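Local coordinates for putative 2OG-Fe(II) oxygenase family protein (PDB 3OOX) that probably acts as an iron(II)-dependent oxygenase that uses 2-oxoglutarate and oxygen, releasing ethene or oxidising L-arginine, at residues 5-10 and 31-36; 10-15 and 36-41; 22-27 and 150-155. One frame throughout, in Å; residues are numbered along the deposited sequence.

Contacts 1 and 2 both use strand 35-39, and contacts 1 and 3 both use helix 19-33. Contact 1 is buried and largely apolar: an N-terminal loop lies against the turn between helix 19-33 and strand 35-39, with a water bridge beside the apolar part. Contact 2, partly buried, continues along the same two runs of chain, sharing Val10 and Ala36 with contact 1; backbone hydrogen bonds dominate it, with a serine-aspartate bond added. Contact 3, also partly buried, joins helix 19-33 to the end of helix 127-152 through an aromatic ring on glycine. Phe22 and Leu26 of contact 3 touch Leu38 and Ala36 on the strand.

Contact 1 of 3, residues 5-10 and 31-36; sequences SAIDPV and ERYGFA
Ile7 places its ethyl arm between Tyr33 and Phe35, and the way these three side chains are turned defines the contact. Its CG1 stands over one face of the Tyr33 ring, 3.9 Å from CD2 of Tyr33, while Arg32 CG lies over the opposite face, so the ring is sandwiched. The Ile7 and Tyr33 side chains run alongside in opposite senses. Toward Phe35 the approach differs: its side chain lies roughly perpendicular to that of Ile7, and Ile7 CD1 meets Phe35 CB at 3.6 Å. Because CD1 is anti to CA (chi2 -178°), the arm is extended enough to get there. The Phe35 ring turns off to pack edge-to-face with His248. At the far end of the tyrosine a water joins the segments, donating to Ala6 O at 2.6 Å and lying 2.6 Å from Tyr33 OH. An alanine in place of Tyr33 would probably leave Ile7 CG1 without its aromatic neighbour and the water without its phenol partner, opening a gap beside the loop. Gly34, with positive phi, ends the helix and lets the chain turn into strand 35-39, which bonds through Ala36 to Ile229. The arrangement is a helix-to-strand turn covered by the N-terminal loop, in the N-terminal region of a probable 2-oxoglutarate oxygenase whose strand 35-39 joins the main sheet.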
# COMPACT_ATOMS: atom_id res chain seq x y z
N SER A 5 -7.82 -15.28 11.60
CA SER A 5 -7.75 -13.86 11.24
C SER A 5 -8.67 -13.02 12.11
O SER A 5 -9.80 -13.41 12.39
CB SER A 5 -8.13 -13.70 9.77
OG SER A 5 -7.88 -12.36 9.37
N ALA A 6 -8.16 -11.87 12.57
CA ALA A 6 -8.90 -10.96 13.44
C ALA A 6 -9.92 -10.08 12.73
O ALA A 6 -10.76 -9.45 13.37
CB ALA A 6 -7.93 -10.08 14.25
N ILE A 7 -9.87 -10.05 11.40
CA ILE A 7 -10.73 -9.15 10.63
C ILE A 7 -11.47 -9.92 9.54
O ILE A 7 -10.85 -10.47 8.63
CB ILE A 7 -9.91 -8.05 9.95
CG1 ILE A 7 -9.16 -7.20 10.99
CG2 ILE A 7 -10.82 -7.15 9.09
CD1 ILE A 7 -8.36 -6.04 10.39
N ASP A 8 -12.80 -9.95 9.64
CA ASP A 8 -13.65 -10.73 8.74
C ASP A 8 -13.73 -10.04 7.38
O ASP A 8 -13.85 -8.81 7.33
CB ASP A 8 -15.06 -10.85 9.30
CG ASP A 8 -15.13 -11.63 10.63
OD1 ASP A 8 -14.26 -12.50 10.88
OD2 ASP A 8 -16.08 -11.39 11.40
N PRO A 9 -13.61 -10.81 6.28
CA PRO A 9 -13.72 -10.17 4.96
C PRO A 9 -15.12 -9.61 4.66
O PRO A 9 -16.13 -10.13 5.17
CB PRO A 9 -13.35 -11.27 3.97
CG PRO A 9 -12.79 -12.39 4.77
CD PRO A 9 -13.20 -12.22 6.19
N VAL A 10 -15.13 -8.54 3.88
CA VAL A 10 -16.35 -7.93 3.33
C VAL A 10 -16.30 -8.20 1.83
O VAL A 10 -15.33 -7.90 1.17
CB VAL A 10 -16.40 -6.42 3.60
CG1 VAL A 10 -17.67 -5.75 2.95
CG2 VAL A 10 -16.36 -6.12 5.11
N GLU A 31 -12.45 2.07 10.68
CA GLU A 31 -12.52 2.93 11.86
C GLU A 31 -12.01 2.19 13.11
O GLU A 31 -11.37 2.79 13.98
CB GLU A 31 -13.92 3.49 12.07
CG GLU A 31 -13.93 4.54 13.17
CD GLU A 31 -15.27 5.23 13.39
OE1 GLU A 31 -16.18 5.10 12.55
OE2 GLU A 31 -15.39 5.95 14.42
N ARG A 32 -12.30 0.89 13.21
CA ARG A 32 -11.92 0.09 14.38
C ARG A 32 -10.43 -0.26 14.38
O ARG A 32 -9.77 -0.16 15.42
CB ARG A 32 -12.77 -1.19 14.42
CG ARG A 32 -12.42 -2.21 15.51
CD ARG A 32 -12.58 -1.71 16.90
NE ARG A 32 -12.09 -2.74 17.82
CZ ARG A 32 -10.82 -2.88 18.20
NH1 ARG A 32 -9.85 -2.05 17.77
NH2 ARG A 32 -10.49 -3.89 19.02
N TYR A 33 -9.93 -0.68 13.23
CA TYR A 33 -8.61 -1.34 13.14
C TYR A 33 -7.60 -0.60 12.25
O TYR A 33 -6.42 -0.94 12.28
CB TYR A 33 -8.75 -2.75 12.57
CG TYR A 33 -9.52 -3.72 13.45
CD1 TYR A 33 -9.00 -4.10 14.69
CD2 TYR A 33 -10.74 -4.26 13.05
CE1 TYR A 33 -9.70 -4.98 15.52
CE2 TYR A 33 -11.44 -5.15 13.87
CZ TYR A 33 -10.91 -5.49 15.09
OH TYR A 33 -11.60 -6.38 15.91
N GLY A 34 -8.08 0.36 11.45
CA GLY A 34 -7.28 0.98 10.40
C GLY A 34 -7.09 0.10 9.17
O GLY A 34 -6.39 0.48 8.25
N PHE A 35 -7.77 -1.04 9.15
CA PHE A 35 -7.60 -2.11 8.15
C PHE A 35 -8.96 -2.69 7.79
O PHE A 35 -9.84 -2.74 8.65
CB PHE A 35 -6.74 -3.27 8.69
CG PHE A 35 -5.25 -3.09 8.50
CD1 PHE A 35 -4.51 -2.29 9.37
CD2 PHE A 35 -4.57 -3.72 7.47
CE1 PHE A 35 -3.17 -2.12 9.20
CE2 PHE A 35 -3.21 -3.57 7.32
CZ PHE A 35 -2.51 -2.77 8.21
N ALA A 36 -9.08 -3.19 6.56
CA ALA A 36 -10.23 -3.98 6.14
C ALA A 36 -9.75 -5.08 5.21
O ALA A 36 -8.69 -4.96 4.59
CB ALA A 36 -11.25 -3.10 5.44
O HOH W 1 -11.28 -8.95 15.91

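Contact 2 of 3, residues 10-15 and 36-41; sequences VSFSLY and AVLSDY
Phe12 and Val10 bring their backbones alongside Ser39 and Val37, and Asp40 closes the far end. Val10 N donates to Val37 O at 2.8 Å, and its own carbonyl oxygen receives Ser39 N at 3.0 Å. Phe12 N then bonds to Ser39 O at 2.8 Å, nearly straight at 170°. The result is a short parallel pairing, Val10 with Leu38 and Ser11 with Ser39. Two helices, 13-17 and 19-33, link these strands, making a beta-alpha-beta crossover at one outer edge of the main sheet. Beyond the strand, Phe12 swings its ring away: CG is anti to the backbone N (chi1 -176°), and the ring goes on to Met141 and Lys144 of helix 127-152. Its CB stays at the contact, 3.8 Å from Leu38 CD1, and Asp40 O lies in plane at the ring's edge. Asp40 itself adds a polar tie, since Ser11 OG donates to Asp40 OD2 at 2.6 Å, entering on the anti lone pair of that oxygen, away from OD1. The same hydroxyl oxygen accepts from Ser13 N at 3.0 Å, a capping bond at the start of the following helix.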
# COMPACT_ATOMS: atom_id res chain seq x y z
N VAL A 10 -15.13 -8.54 3.88
CA VAL A 10 -16.35 -7.93 3.33
C VAL A 10 -16.30 -8.20 1.83
O VAL A 10 -15.33 -7.90 1.17
CB VAL A 10 -16.40 -6.42 3.60
CG1 VAL A 10 -17.67 -5.75 2.95
CG2 VAL A 10 -16.36 -6.12 5.11
N SER A 11 -17.35 -8.82 1.28
CA SER A 11 -17.34 -9.18 -0.13
C SER A 11 -17.52 -7.97 -1.04
O SER A 11 -18.48 -7.22 -0.89
CB SER A 11 -18.45 -10.20 -0.45
OG SER A 11 -18.43 -10.48 -1.83
N PHE A 12 -16.62 -7.85 -2.00
CA PHE A 12 -16.74 -6.86 -3.06
C PHE A 12 -18.04 -7.05 -3.86
O PHE A 12 -18.48 -6.12 -4.51
CB PHE A 12 -15.51 -6.87 -3.96
CG PHE A 12 -15.53 -5.81 -5.01
CD1 PHE A 12 -15.44 -4.46 -4.66
CD2 PHE A 12 -15.70 -6.13 -6.33
CE1 PHE A 12 -15.49 -3.47 -5.63
CE2 PHE A 12 -15.77 -5.13 -7.30
CZ PHE A 12 -15.66 -3.82 -6.95
N SER A 13 -18.67 -8.22 -3.81
CA SER A 13 -19.95 -8.40 -4.52
C SER A 13 -21.00 -7.39 -4.02
O SER A 13 -21.93 -7.02 -4.76
CB SER A 13 -20.42 -9.85 -4.37
OG SER A 13 -20.81 -10.11 -3.04
N LEU A 14 -20.85 -6.92 -2.78
CA LEU A 14 -21.75 -5.95 -2.20
C LEU A 14 -21.61 -4.56 -2.81
O LEU A 14 -22.52 -3.75 -2.67
CB LEU A 14 -21.60 -5.87 -0.67
CG LEU A 14 -21.92 -7.17 0.08
CD1 LEU A 14 -21.57 -6.99 1.56
CD2 LEU A 14 -23.37 -7.69 -0.07
N TYR A 15 -20.48 -4.25 -3.44
CA TYR A 15 -20.28 -2.94 -4.05
C TYR A 15 -21.42 -2.62 -5.03
O TYR A 15 -21.98 -1.54 -4.97
CB TYR A 15 -18.90 -2.88 -4.71
CG TYR A 15 -18.64 -1.61 -5.51
CD1 TYR A 15 -18.08 -0.49 -4.91
CD2 TYR A 15 -18.93 -1.55 -6.86
CE1 TYR A 15 -17.83 0.68 -5.67
CE2 TYR A 15 -18.67 -0.42 -7.62
CZ TYR A 15 -18.13 0.69 -7.03
OH TYR A 15 -17.92 1.83 -7.82
N ALA A 36 -9.08 -3.19 6.56
CA ALA A 36 -10.23 -3.98 6.14
C ALA A 36 -9.75 -5.08 5.21
O ALA A 36 -8.69 -4.96 4.59
CB ALA A 36 -11.25 -3.10 5.44
N VAL A 37 -10.54 -6.14 5.11
CA VAL A 37 -10.25 -7.25 4.23
C VAL A 37 -11.39 -7.33 3.24
O VAL A 37 -12.56 -7.42 3.66
CB VAL A 37 -10.11 -8.59 4.98
CG1 VAL A 37 -9.84 -9.75 3.98
CG2 VAL A 37 -8.99 -8.48 6.06
N LEU A 38 -11.04 -7.31 1.96
CA LEU A 38 -12.00 -7.29 0.84
C LEU A 38 -11.87 -8.60 0.06
O LEU A 38 -10.83 -8.91 -0.49
CB LEU A 38 -11.71 -6.10 -0.07
CG LEU A 38 -12.64 -5.92 -1.27
CD1 LEU A 38 -13.96 -5.46 -0.74
CD2 LEU A 38 -12.09 -4.88 -2.21
N SER A 39 -12.96 -9.38 0.03
CA SER A 39 -12.99 -10.65 -0.70
C SER A 39 -13.75 -10.49 -2.02
O SER A 39 -14.36 -9.44 -2.26
CB SER A 39 -13.65 -11.70 0.18
OG SER A 39 -14.98 -11.31 0.49
N ASP A 40 -13.64 -11.49 -2.88
CA ASP A 40 -14.42 -11.56 -4.13
C ASP A 40 -14.17 -10.35 -5.05
O ASP A 40 -15.11 -9.79 -5.61
CB ASP A 40 -15.92 -11.70 -3.84
CG ASP A 40 -16.26 -12.90 -3.01
OD1 ASP A 40 -15.60 -13.96 -3.16
OD2 ASP A 40 -17.21 -12.79 -2.20
N TYR A 41 -12.91 -9.97 -5.22
CA TYR A 41 -12.58 -8.84 -6.11
C TYR A 41 -12.82 -9.26 -7.54
O TYR A 41 -12.88 -10.46 -7.85
CB TYR A 41 -11.16 -8.29 -5.90
CG TYR A 41 -10.00 -9.29 -5.95
CD1 TYR A 41 -9.73 -10.04 -7.09
CD2 TYR A 41 -9.14 -9.44 -4.85
CE1 TYR A 41 -8.64 -10.93 -7.14
CE2 TYR A 41 -8.06 -10.32 -4.90
CZ TYR A 41 -7.80 -11.05 -6.04
OH TYR A 41 -6.72 -11.92 -6.07

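Contact 3 of 3, residues 22-27 and 150-155; sequences FAQELG and ATYLKL
Gly27 and Tyr152 form a CH-pi contact at the heart of a helix-helix junction, where helix 19-33 meets the last turn of helix 127-152. CA of Gly27 stands 3.5 Å from the centroid of the Tyr152 ring and 12° off its normal, squarely over the face. The residue suits this place because it lacks a side chain: a beta carbon on Gly27 would fall 2.1 Å from CG of Tyr152, a plain clash. The glycine carbonyl follows onto the ring, its O 3.5 Å from CE2 of Tyr152. CG of Tyr152 is anti to the backbone N (chi1 -180°), which carries it to 3.5 Å from Gly27 CA. One turn earlier on helix 19-33, Ala23 presses CB onto CG2 of Thr151 at 3.8 Å, and Ala148 packs against the same alanine. Helix 19-33 is thus layered between helix 127-152 and the main sheet, with Phe22 and Leu26 turned to Val10, Leu38 and Ala36; such helices packed against the major sheet are familiar in 2-oxoglutarate oxygenases with the double-stranded beta-helix core. The polar side of the contact belongs to Gln24. It starts out away from Tyr152, but its chain bends at chi2 (56°), turning CD back toward the tyrosine, and OE1 lies at the ring edge, 3.7 Å from CE1 of Tyr152. Water 2 then accepts from Gln24 NE2 and donates to Tyr152 OH, which is also hydrogen-bonded to Glu31. Just past the tyrosine, Lys154 takes positive phi in a Schellman motif: Leu155 N bonds to Ala150 O and Lys154 N to Thr151 O, closing helix 127-152.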
# COMPACT_ATOMS: atom_id res chain seq x y z
N PHE A 22 -22.00 -2.36 1.95
CA PHE A 22 -20.59 -2.40 1.63
C PHE A 22 -19.84 -1.28 2.35
O PHE A 22 -18.86 -1.52 3.06
CB PHE A 22 -20.40 -2.30 0.11
CG PHE A 22 -18.95 -2.42 -0.36
CD1 PHE A 22 -18.24 -3.61 -0.19
CD2 PHE A 22 -18.33 -1.36 -0.99
CE1 PHE A 22 -16.96 -3.73 -0.63
CE2 PHE A 22 -17.03 -1.48 -1.42
CZ PHE A 22 -16.35 -2.68 -1.24
N ALA A 23 -20.30 -0.05 2.17
CA ALA A 23 -19.68 1.12 2.79
C ALA A 23 -19.73 1.05 4.32
O ALA A 23 -18.73 1.31 4.97
CB ALA A 23 -20.34 2.41 2.27
N GLN A 24 -20.85 0.67 4.90
CA GLN A 24 -20.90 0.50 6.37
C GLN A 24 -19.93 -0.55 6.90
O GLN A 24 -19.21 -0.29 7.87
CB GLN A 24 -22.32 0.14 6.83
CG GLN A 24 -22.46 -0.09 8.35
CD GLN A 24 -21.99 1.08 9.22
OE1 GLN A 24 -22.17 2.25 8.88
NE2 GLN A 24 -21.38 0.75 10.37
N GLU A 25 -19.92 -1.74 6.32
CA GLU A 25 -19.06 -2.83 6.82
C GLU A 25 -17.57 -2.54 6.60
O GLU A 25 -16.76 -2.71 7.52
CB GLU A 25 -19.43 -4.16 6.18
CG GLU A 25 -20.80 -4.65 6.57
CD GLU A 25 -21.10 -6.03 6.07
OE1 GLU A 25 -20.20 -6.69 5.52
OE2 GLU A 25 -22.25 -6.48 6.26
N LEU A 26 -17.21 -2.08 5.41
CA LEU A 26 -15.81 -1.68 5.21
C LEU A 26 -15.41 -0.52 6.11
O LEU A 26 -14.33 -0.53 6.70
CB LEU A 26 -15.51 -1.26 3.74
CG LEU A 26 -15.08 -2.26 2.67
CD1 LEU A 26 -14.69 -1.46 1.41
CD2 LEU A 26 -13.95 -3.25 3.04
N GLY A 27 -16.23 0.52 6.16
CA GLY A 27 -15.93 1.69 6.95
C GLY A 27 -15.74 1.36 8.41
O GLY A 27 -14.84 1.88 9.07
N ALA A 150 -15.89 7.29 1.51
CA ALA A 150 -16.63 8.57 1.37
C ALA A 150 -18.07 8.46 1.89
O ALA A 150 -18.51 9.25 2.73
CB ALA A 150 -16.58 9.04 -0.08
N THR A 151 -18.77 7.42 1.45
CA THR A 151 -20.15 7.20 1.92
C THR A 151 -20.19 6.94 3.43
O THR A 151 -21.06 7.45 4.14
CB THR A 151 -20.78 6.07 1.10
OG1 THR A 151 -20.90 6.52 -0.26
CG2 THR A 151 -22.13 5.66 1.65
N TYR A 152 -19.23 6.18 3.95
CA TYR A 152 -19.17 5.91 5.39
C TYR A 152 -19.01 7.20 6.19
O TYR A 152 -19.65 7.37 7.26
CB TYR A 152 -18.03 4.95 5.69
CG TYR A 152 -17.89 4.61 7.15
CD1 TYR A 152 -18.78 3.73 7.78
CD2 TYR A 152 -16.86 5.18 7.92
CE1 TYR A 152 -18.65 3.42 9.11
CE2 TYR A 152 -16.72 4.85 9.24
CZ TYR A 152 -17.63 3.98 9.84
OH TYR A 152 -17.50 3.66 11.18
N LEU A 153 -18.22 8.11 5.64
CA LEU A 153 -17.94 9.41 6.24
C LEU A 153 -19.05 10.43 5.99
O LEU A 153 -18.91 11.59 6.36
CB LEU A 153 -16.61 9.96 5.71
CG LEU A 153 -15.36 9.18 6.16
CD1 LEU A 153 -14.13 9.71 5.42
CD2 LEU A 153 -15.15 9.31 7.65
N LYS A 154 -20.14 10.00 5.34
CA LYS A 154 -21.30 10.86 5.04
C LYS A 154 -20.93 11.99 4.08
O LYS A 154 -21.48 13.11 4.15
CB LYS A 154 -21.98 11.36 6.31
CG LYS A 154 -22.31 10.24 7.28
CD LYS A 154 -22.90 10.76 8.58
CE LYS A 154 -23.27 9.62 9.52
NZ LYS A 154 -24.53 8.94 9.06
N LEU A 155 -20.02 11.66 3.17
CA LEU A 155 -19.62 12.51 2.07
C LEU A 155 -20.31 12.07 0.77
O LEU A 155 -20.85 10.97 0.69
CB LEU A 155 -18.09 12.46 1.86
CG LEU A 155 -17.17 12.77 3.07
CD1 LEU A 155 -15.72 12.56 2.69
CD2 LEU A 155 -17.35 14.20 3.64
O HOH W 2 -19.86 2.33 12.21